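Local structure of Ceg4 (Legionella pneumophila subsp. pneumophila, 6AOK) at residues A[108-119]-A[136-147]. The protein acts as a HAD-like phosphotyrosine phosphatase, a bacterial effector that attenuates activation of eukaryotic MAPK pathways, this chain being its magnesium-binding N-terminal part. Sequence-based numbering, arbitrary orientation.
Sequences VNIVTKNRAEYI and LTILESGYKFND
Two neighbouring parallel strands of the HAD-like Rossmann fold, the end of strand 106-111 and the sheet-edge strand 136-139, are linked by a right-handed beta-alpha-beta crossover that runs mainly through helix 116-125, and their C-terminal ends lead to the magnesium site. Ile-110 bonds the residues before and after its partner Ile-138: its N reaches Thr-137 O at 2.8 Å, and Leu-139 N meets Ile-110 O almost straight, at 179°. On the face beneath the crossover helix, branched aliphatic side chains fill the space between sheet and helix: Ile-119 CD1 slides past Ile-138 CG2 at 3.8 Å, and the small Ala-116 sets CB against Ile-138 CD1. On the other face Lys-144 lays its methylenes across Val-111 CG1, CG to CG1 3.7 Å. Its extended chain carries NZ to Val-111 O from above the carbonyl plane, and the same ammonium forms salt bridges with Asp-166 and the magnesium ligand Asp-18, consistent with the motif III lysine of HAD phosphatases. Asn-114 ND2 hydrogen-bonds Asp-20, another magnesium ligand. Glu-140, with CG between its backbone N and carbonyl carbon (chi1 59°), extends its carboxylate to the N-terminal end of helix 116-125, where OE1 accepts the N-H of Ala-116, 2.8 Å from its N, with the donor above the carboxylate plane.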
loop_
_atom_site.group_PDB
_atom_site.type_symbol
_atom_site.label_atom_id
_atom_site.label_comp_id
_atom_site.label_asym_id
_atom_site.label_seq_id
_atom_site.Cartn_x
_atom_site.Cartn_y
_atom_site.Cartn_z
ATOM N N VAL A 108 0.077 -7.820 4.270
ATOM C CA VAL A 108 0.193 -6.458 3.769
ATOM C C VAL A 108 -1.184 -5.812 3.792
ATOM O O VAL A 108 -2.075 -6.206 3.028
ATOM C CB VAL A 108 0.766 -6.422 2.356
ATOM C CG1 VAL A 108 1.009 -5.006 1.972
ATOM C CG2 VAL A 108 2.071 -7.176 2.355
ATOM N N ASN A 109 -1.352 -4.815 4.661
ATOM C CA ASN A 109 -2.577 -4.033 4.749
ATOM C C ASN A 109 -2.251 -2.631 4.281
ATOM O O ASN A 109 -1.425 -1.952 4.891
ATOM C CB ASN A 109 -3.108 -3.950 6.172
ATOM C CG ASN A 109 -3.345 -5.324 6.791
ATOM O OD1 ASN A 109 -4.352 -5.996 6.473
ATOM N ND2 ASN A 109 -2.432 -5.762 7.677
ATOM N N ILE A 110 -2.974 -2.167 3.289
ATOM C CA ILE A 110 -2.908 -0.772 2.884
ATOM C C ILE A 110 -4.115 -0.056 3.482
ATOM O O ILE A 110 -5.256 -0.487 3.301
ATOM C CB ILE A 110 -2.897 -0.646 1.359
ATOM C CG1 ILE A 110 -1.658 -1.356 0.791
ATOM C CG2 ILE A 110 -2.934 0.885 0.977
ATOM C CD1 ILE A 110 -1.629 -1.367 -0.771
ATOM N N VAL A 111 -3.873 1.005 4.229
ATOM C CA VAL A 111 -4.933 1.711 4.936
ATOM C C VAL A 111 -4.980 3.116 4.362
ATOM O O VAL A 111 -3.985 3.843 4.418
ATOM C CB VAL A 111 -4.654 1.750 6.446
ATOM C CG1 VAL A 111 -5.851 2.275 7.207
ATOM C CG2 VAL A 111 -4.175 0.304 6.989
ATOM N N THR A 112 -6.124 3.504 3.820
ATOM C CA THR A 112 -6.073 4.599 2.877
ATOM C C THR A 112 -7.390 5.374 2.877
ATOM O O THR A 112 -8.443 4.836 3.217
ATOM C CB THR A 112 -5.776 3.998 1.479
ATOM O OG1 THR A 112 -5.548 5.048 0.585
ATOM C CG2 THR A 112 -6.948 3.140 0.961
ATOM N N LYS A 113 -7.346 6.608 2.450
ATOM C CA LYS A 113 -8.578 7.312 2.097
ATOM C C LYS A 113 -8.783 7.332 0.585
ATOM O O LYS A 113 -9.727 7.995 0.093
ATOM C CB LYS A 113 -8.581 8.745 2.638
ATOM C CG LYS A 113 -8.535 8.827 4.170
ATOM C CD LYS A 113 -8.105 10.220 4.674
ATOM C CE LYS A 113 -7.582 9.972 6.110
ATOM N NZ LYS A 113 -7.107 11.176 6.782
ATOM N N ASN A 114 -7.889 6.669 -0.155
ATOM C CA ASN A 114 -8.086 6.394 -1.581
ATOM C C ASN A 114 -8.985 5.165 -1.727
ATOM O O ASN A 114 -9.723 4.800 -0.791
ATOM C CB ASN A 114 -6.740 6.193 -2.285
ATOM C CG ASN A 114 -6.758 6.583 -3.760
ATOM O OD1 ASN A 114 -7.657 6.171 -4.512
ATOM N ND2 ASN A 114 -5.735 7.363 -4.202
ATOM N N ARG A 115 -8.959 4.500 -2.875
ATOM C CA ARG A 115 -9.937 3.442 -3.070
ATOM C C ARG A 115 -9.231 2.252 -3.678
ATOM O O ARG A 115 -8.263 2.402 -4.423
ATOM C CB ARG A 115 -11.098 3.892 -3.970
ATOM C CG ARG A 115 -10.624 4.483 -5.289
ATOM C CD ARG A 115 -11.751 5.257 -5.896
ATOM N NE ARG A 115 -12.824 4.381 -6.360
ATOM C CZ ARG A 115 -13.908 4.811 -6.995
ATOM N NH1 ARG A 115 -14.088 6.127 -7.229
ATOM N NH2 ARG A 115 -14.830 3.918 -7.397
ATOM N N ALA A 116 -9.709 1.056 -3.316
ATOM C CA ALA A 116 -9.113 -0.190 -3.805
ATOM C C ALA A 116 -9.012 -0.235 -5.330
ATOM O O ALA A 116 -8.021 -0.754 -5.868
ATOM C CB ALA A 116 -9.941 -1.382 -3.298
ATOM N N GLU A 117 -10.009 0.271 -6.061
ATOM C CA GLU A 117 -9.910 0.094 -7.522
ATOM C C GLU A 117 -8.693 0.834 -8.057
ATOM O O GLU A 117 -8.003 0.351 -8.975
ATOM C CB GLU A 117 -11.168 0.558 -8.270
ATOM C CG GLU A 117 -12.413 -0.094 -7.813
ATOM C CD GLU A 117 -13.183 0.799 -6.816
ATOM O OE1 GLU A 117 -12.619 1.279 -5.785
ATOM O OE2 GLU A 117 -14.364 1.015 -7.077
ATOM N N TYR A 118 -8.389 1.975 -7.460
ATOM C CA TYR A 118 -7.290 2.794 -7.952
ATOM C C TYR A 118 -5.958 2.167 -7.591
ATOM O O TYR A 118 -5.037 2.085 -8.422
ATOM C CB TYR A 118 -7.375 4.190 -7.332
ATOM C CG TYR A 118 -6.207 5.026 -7.791
ATOM C CD1 TYR A 118 -5.185 5.392 -6.915
ATOM C CD2 TYR A 118 -6.129 5.431 -9.130
ATOM C CE1 TYR A 118 -4.077 6.185 -7.383
ATOM C CE2 TYR A 118 -5.058 6.208 -9.591
ATOM C CZ TYR A 118 -4.042 6.572 -8.715
ATOM O OH TYR A 118 -3.015 7.392 -9.128
ATOM N N ILE A 119 -5.835 1.742 -6.333
ATOM C CA ILE A 119 -4.611 1.112 -5.860
ATOM C C ILE A 119 -4.301 -0.131 -6.689
ATOM O O ILE A 119 -3.174 -0.306 -7.150
ATOM C CB ILE A 119 -4.730 0.798 -4.347
ATOM C CG1 ILE A 119 -4.773 2.116 -3.544
ATOM C CG2 ILE A 119 -3.615 -0.124 -3.923
ATOM C CD1 ILE A 119 -5.262 1.899 -2.079
ATOM N N LEU A 136 -3.024 -8.303 -1.152
ATOM C CA LEU A 136 -3.226 -7.044 -0.483
ATOM C C LEU A 136 -4.558 -7.058 0.250
ATOM O O LEU A 136 -5.555 -7.545 -0.284
ATOM C CB LEU A 136 -3.275 -5.917 -1.507
ATOM C CG LEU A 136 -1.987 -5.615 -2.223
ATOM C CD1 LEU A 136 -2.365 -4.606 -3.285
ATOM C CD2 LEU A 136 -1.020 -4.972 -1.249
ATOM N N THR A 137 -4.578 -6.489 1.460
ATOM C CA THR A 137 -5.819 -6.171 2.179
ATOM C C THR A 137 -5.901 -4.653 2.138
ATOM O O THR A 137 -5.010 -3.971 2.630
ATOM C CB THR A 137 -5.788 -6.686 3.625
ATOM O OG1 THR A 137 -5.771 -8.115 3.623
ATOM C CG2 THR A 137 -7.015 -6.208 4.475
ATOM N N ILE A 138 -6.938 -4.123 1.527
ATOM C CA ILE A 138 -7.053 -2.684 1.351
ATOM C C ILE A 138 -8.184 -2.245 2.250
ATOM O O ILE A 138 -9.330 -2.698 2.075
ATOM C CB ILE A 138 -7.309 -2.312 -0.118
ATOM C CG1 ILE A 138 -6.154 -2.850 -0.970
ATOM C CG2 ILE A 138 -7.423 -0.733 -0.289
ATOM C CD1 ILE A 138 -6.327 -2.598 -2.450
ATOM N N LEU A 139 -7.857 -1.380 3.223
ATOM C CA LEU A 139 -8.804 -0.895 4.236
ATOM C C LEU A 139 -9.067 0.568 3.916
ATOM O O LEU A 139 -8.152 1.383 4.024
ATOM C CB LEU A 139 -8.200 -1.069 5.625
ATOM C CG LEU A 139 -7.848 -2.555 5.887
ATOM C CD1 LEU A 139 -6.996 -2.673 7.102
ATOM C CD2 LEU A 139 -9.117 -3.492 5.981
ATOM N N GLU A 140 -10.297 0.907 3.505
ATOM C CA GLU A 140 -10.487 2.261 2.961
ATOM C C GLU A 140 -11.682 2.954 3.604
ATOM O O GLU A 140 -12.332 3.789 2.979
ATOM C CB GLU A 140 -10.623 2.246 1.431
ATOM C CG GLU A 140 -11.778 1.425 0.885
ATOM C CD GLU A 140 -12.104 1.718 -0.610
ATOM O OE1 GLU A 140 -11.844 0.851 -1.464
ATOM O OE2 GLU A 140 -12.673 2.805 -0.920
ATOM N N SER A 141 -11.930 2.691 4.875
ATOM C CA SER A 141 -13.061 3.346 5.517
ATOM C C SER A 141 -12.814 4.843 5.706
ATOM O O SER A 141 -13.764 5.626 5.780
ATOM C CB SER A 141 -13.333 2.681 6.856
ATOM O OG SER A 141 -12.453 3.198 7.838
ATOM N N GLY A 142 -11.550 5.249 5.843
ATOM C CA GLY A 142 -11.200 6.634 6.008
ATOM C C GLY A 142 -10.849 6.976 7.427
ATOM O O GLY A 142 -10.351 8.070 7.684
ATOM N N TYR A 143 -11.063 6.054 8.351
ATOM C CA TYR A 143 -10.720 6.276 9.749
ATOM C C TYR A 143 -9.674 5.219 10.074
ATOM O O TYR A 143 -10.016 4.056 10.344
ATOM C CB TYR A 143 -11.951 6.152 10.644
ATOM C CG TYR A 143 -11.674 6.463 12.104
ATOM C CD1 TYR A 143 -10.620 7.318 12.479
ATOM C CD2 TYR A 143 -12.480 5.907 13.111
ATOM C CE1 TYR A 143 -10.391 7.628 13.819
ATOM C CE2 TYR A 143 -12.252 6.179 14.425
ATOM C CZ TYR A 143 -11.223 7.036 14.779
ATOM O OH TYR A 143 -11.043 7.259 16.099
ATOM N N LYS A 144 -8.392 5.618 10.019
ATOM C CA LYS A 144 -7.331 4.624 10.099
ATOM C C LYS A 144 -7.285 3.924 11.459
ATOM O O LYS A 144 -6.939 2.737 11.529
ATOM C CB LYS A 144 -5.987 5.289 9.763
ATOM C CG LYS A 144 -5.961 5.844 8.328
ATOM C CD LYS A 144 -4.528 5.826 7.713
ATOM C CE LYS A 144 -4.533 6.498 6.356
ATOM N NZ LYS A 144 -3.209 6.497 5.637
ATOM N N PHE A 145 -7.585 4.634 12.547
ATOM C CA PHE A 145 -7.591 3.961 13.846
ATOM C C PHE A 145 -8.554 2.779 13.835
ATOM O O PHE A 145 -8.211 1.687 14.290
ATOM C CB PHE A 145 -7.973 4.910 14.987
ATOM C CG PHE A 145 -8.119 4.181 16.314
ATOM C CD1 PHE A 145 -7.007 3.889 17.068
ATOM C CD2 PHE A 145 -9.354 3.703 16.733
ATOM C CE1 PHE A 145 -7.121 3.180 18.289
ATOM C CE2 PHE A 145 -9.489 2.989 17.912
ATOM C CZ PHE A 145 -8.346 2.731 18.707
ATOM N N ASN A 146 -9.782 2.987 13.339
ATOM C CA ASN A 146 -10.757 1.897 13.372
ATOM C C ASN A 146 -10.348 0.799 12.418
ATOM O O ASN A 146 -10.532 -0.395 12.715
ATOM C CB ASN A 146 -12.156 2.411 13.006
ATOM C CG ASN A 146 -12.967 2.822 14.242
ATOM O OD1 ASN A 146 -12.495 2.716 15.400
ATOM N ND2 ASN A 146 -14.190 3.322 14.006
ATOM N N ASP A 147 -9.793 1.175 11.260
ATOM C CA ASP A 147 -9.386 0.152 10.304
ATOM C C ASP A 147 -8.289 -0.742 10.885
ATOM O O ASP A 147 -8.346 -1.970 10.747
ATOM C CB ASP A 147 -8.933 0.795 9.001
ATOM C CG ASP A 147 -10.120 1.100 8.047
ATOM O OD1 ASP A 147 -11.261 0.673 8.337
ATOM O OD2 ASP A 147 -9.929 1.767 7.011
HETATM O O HOH W 1 -8.985 4.034 5.978
HETATM O O HOH W 2 -13.749 0.332 -3.153
#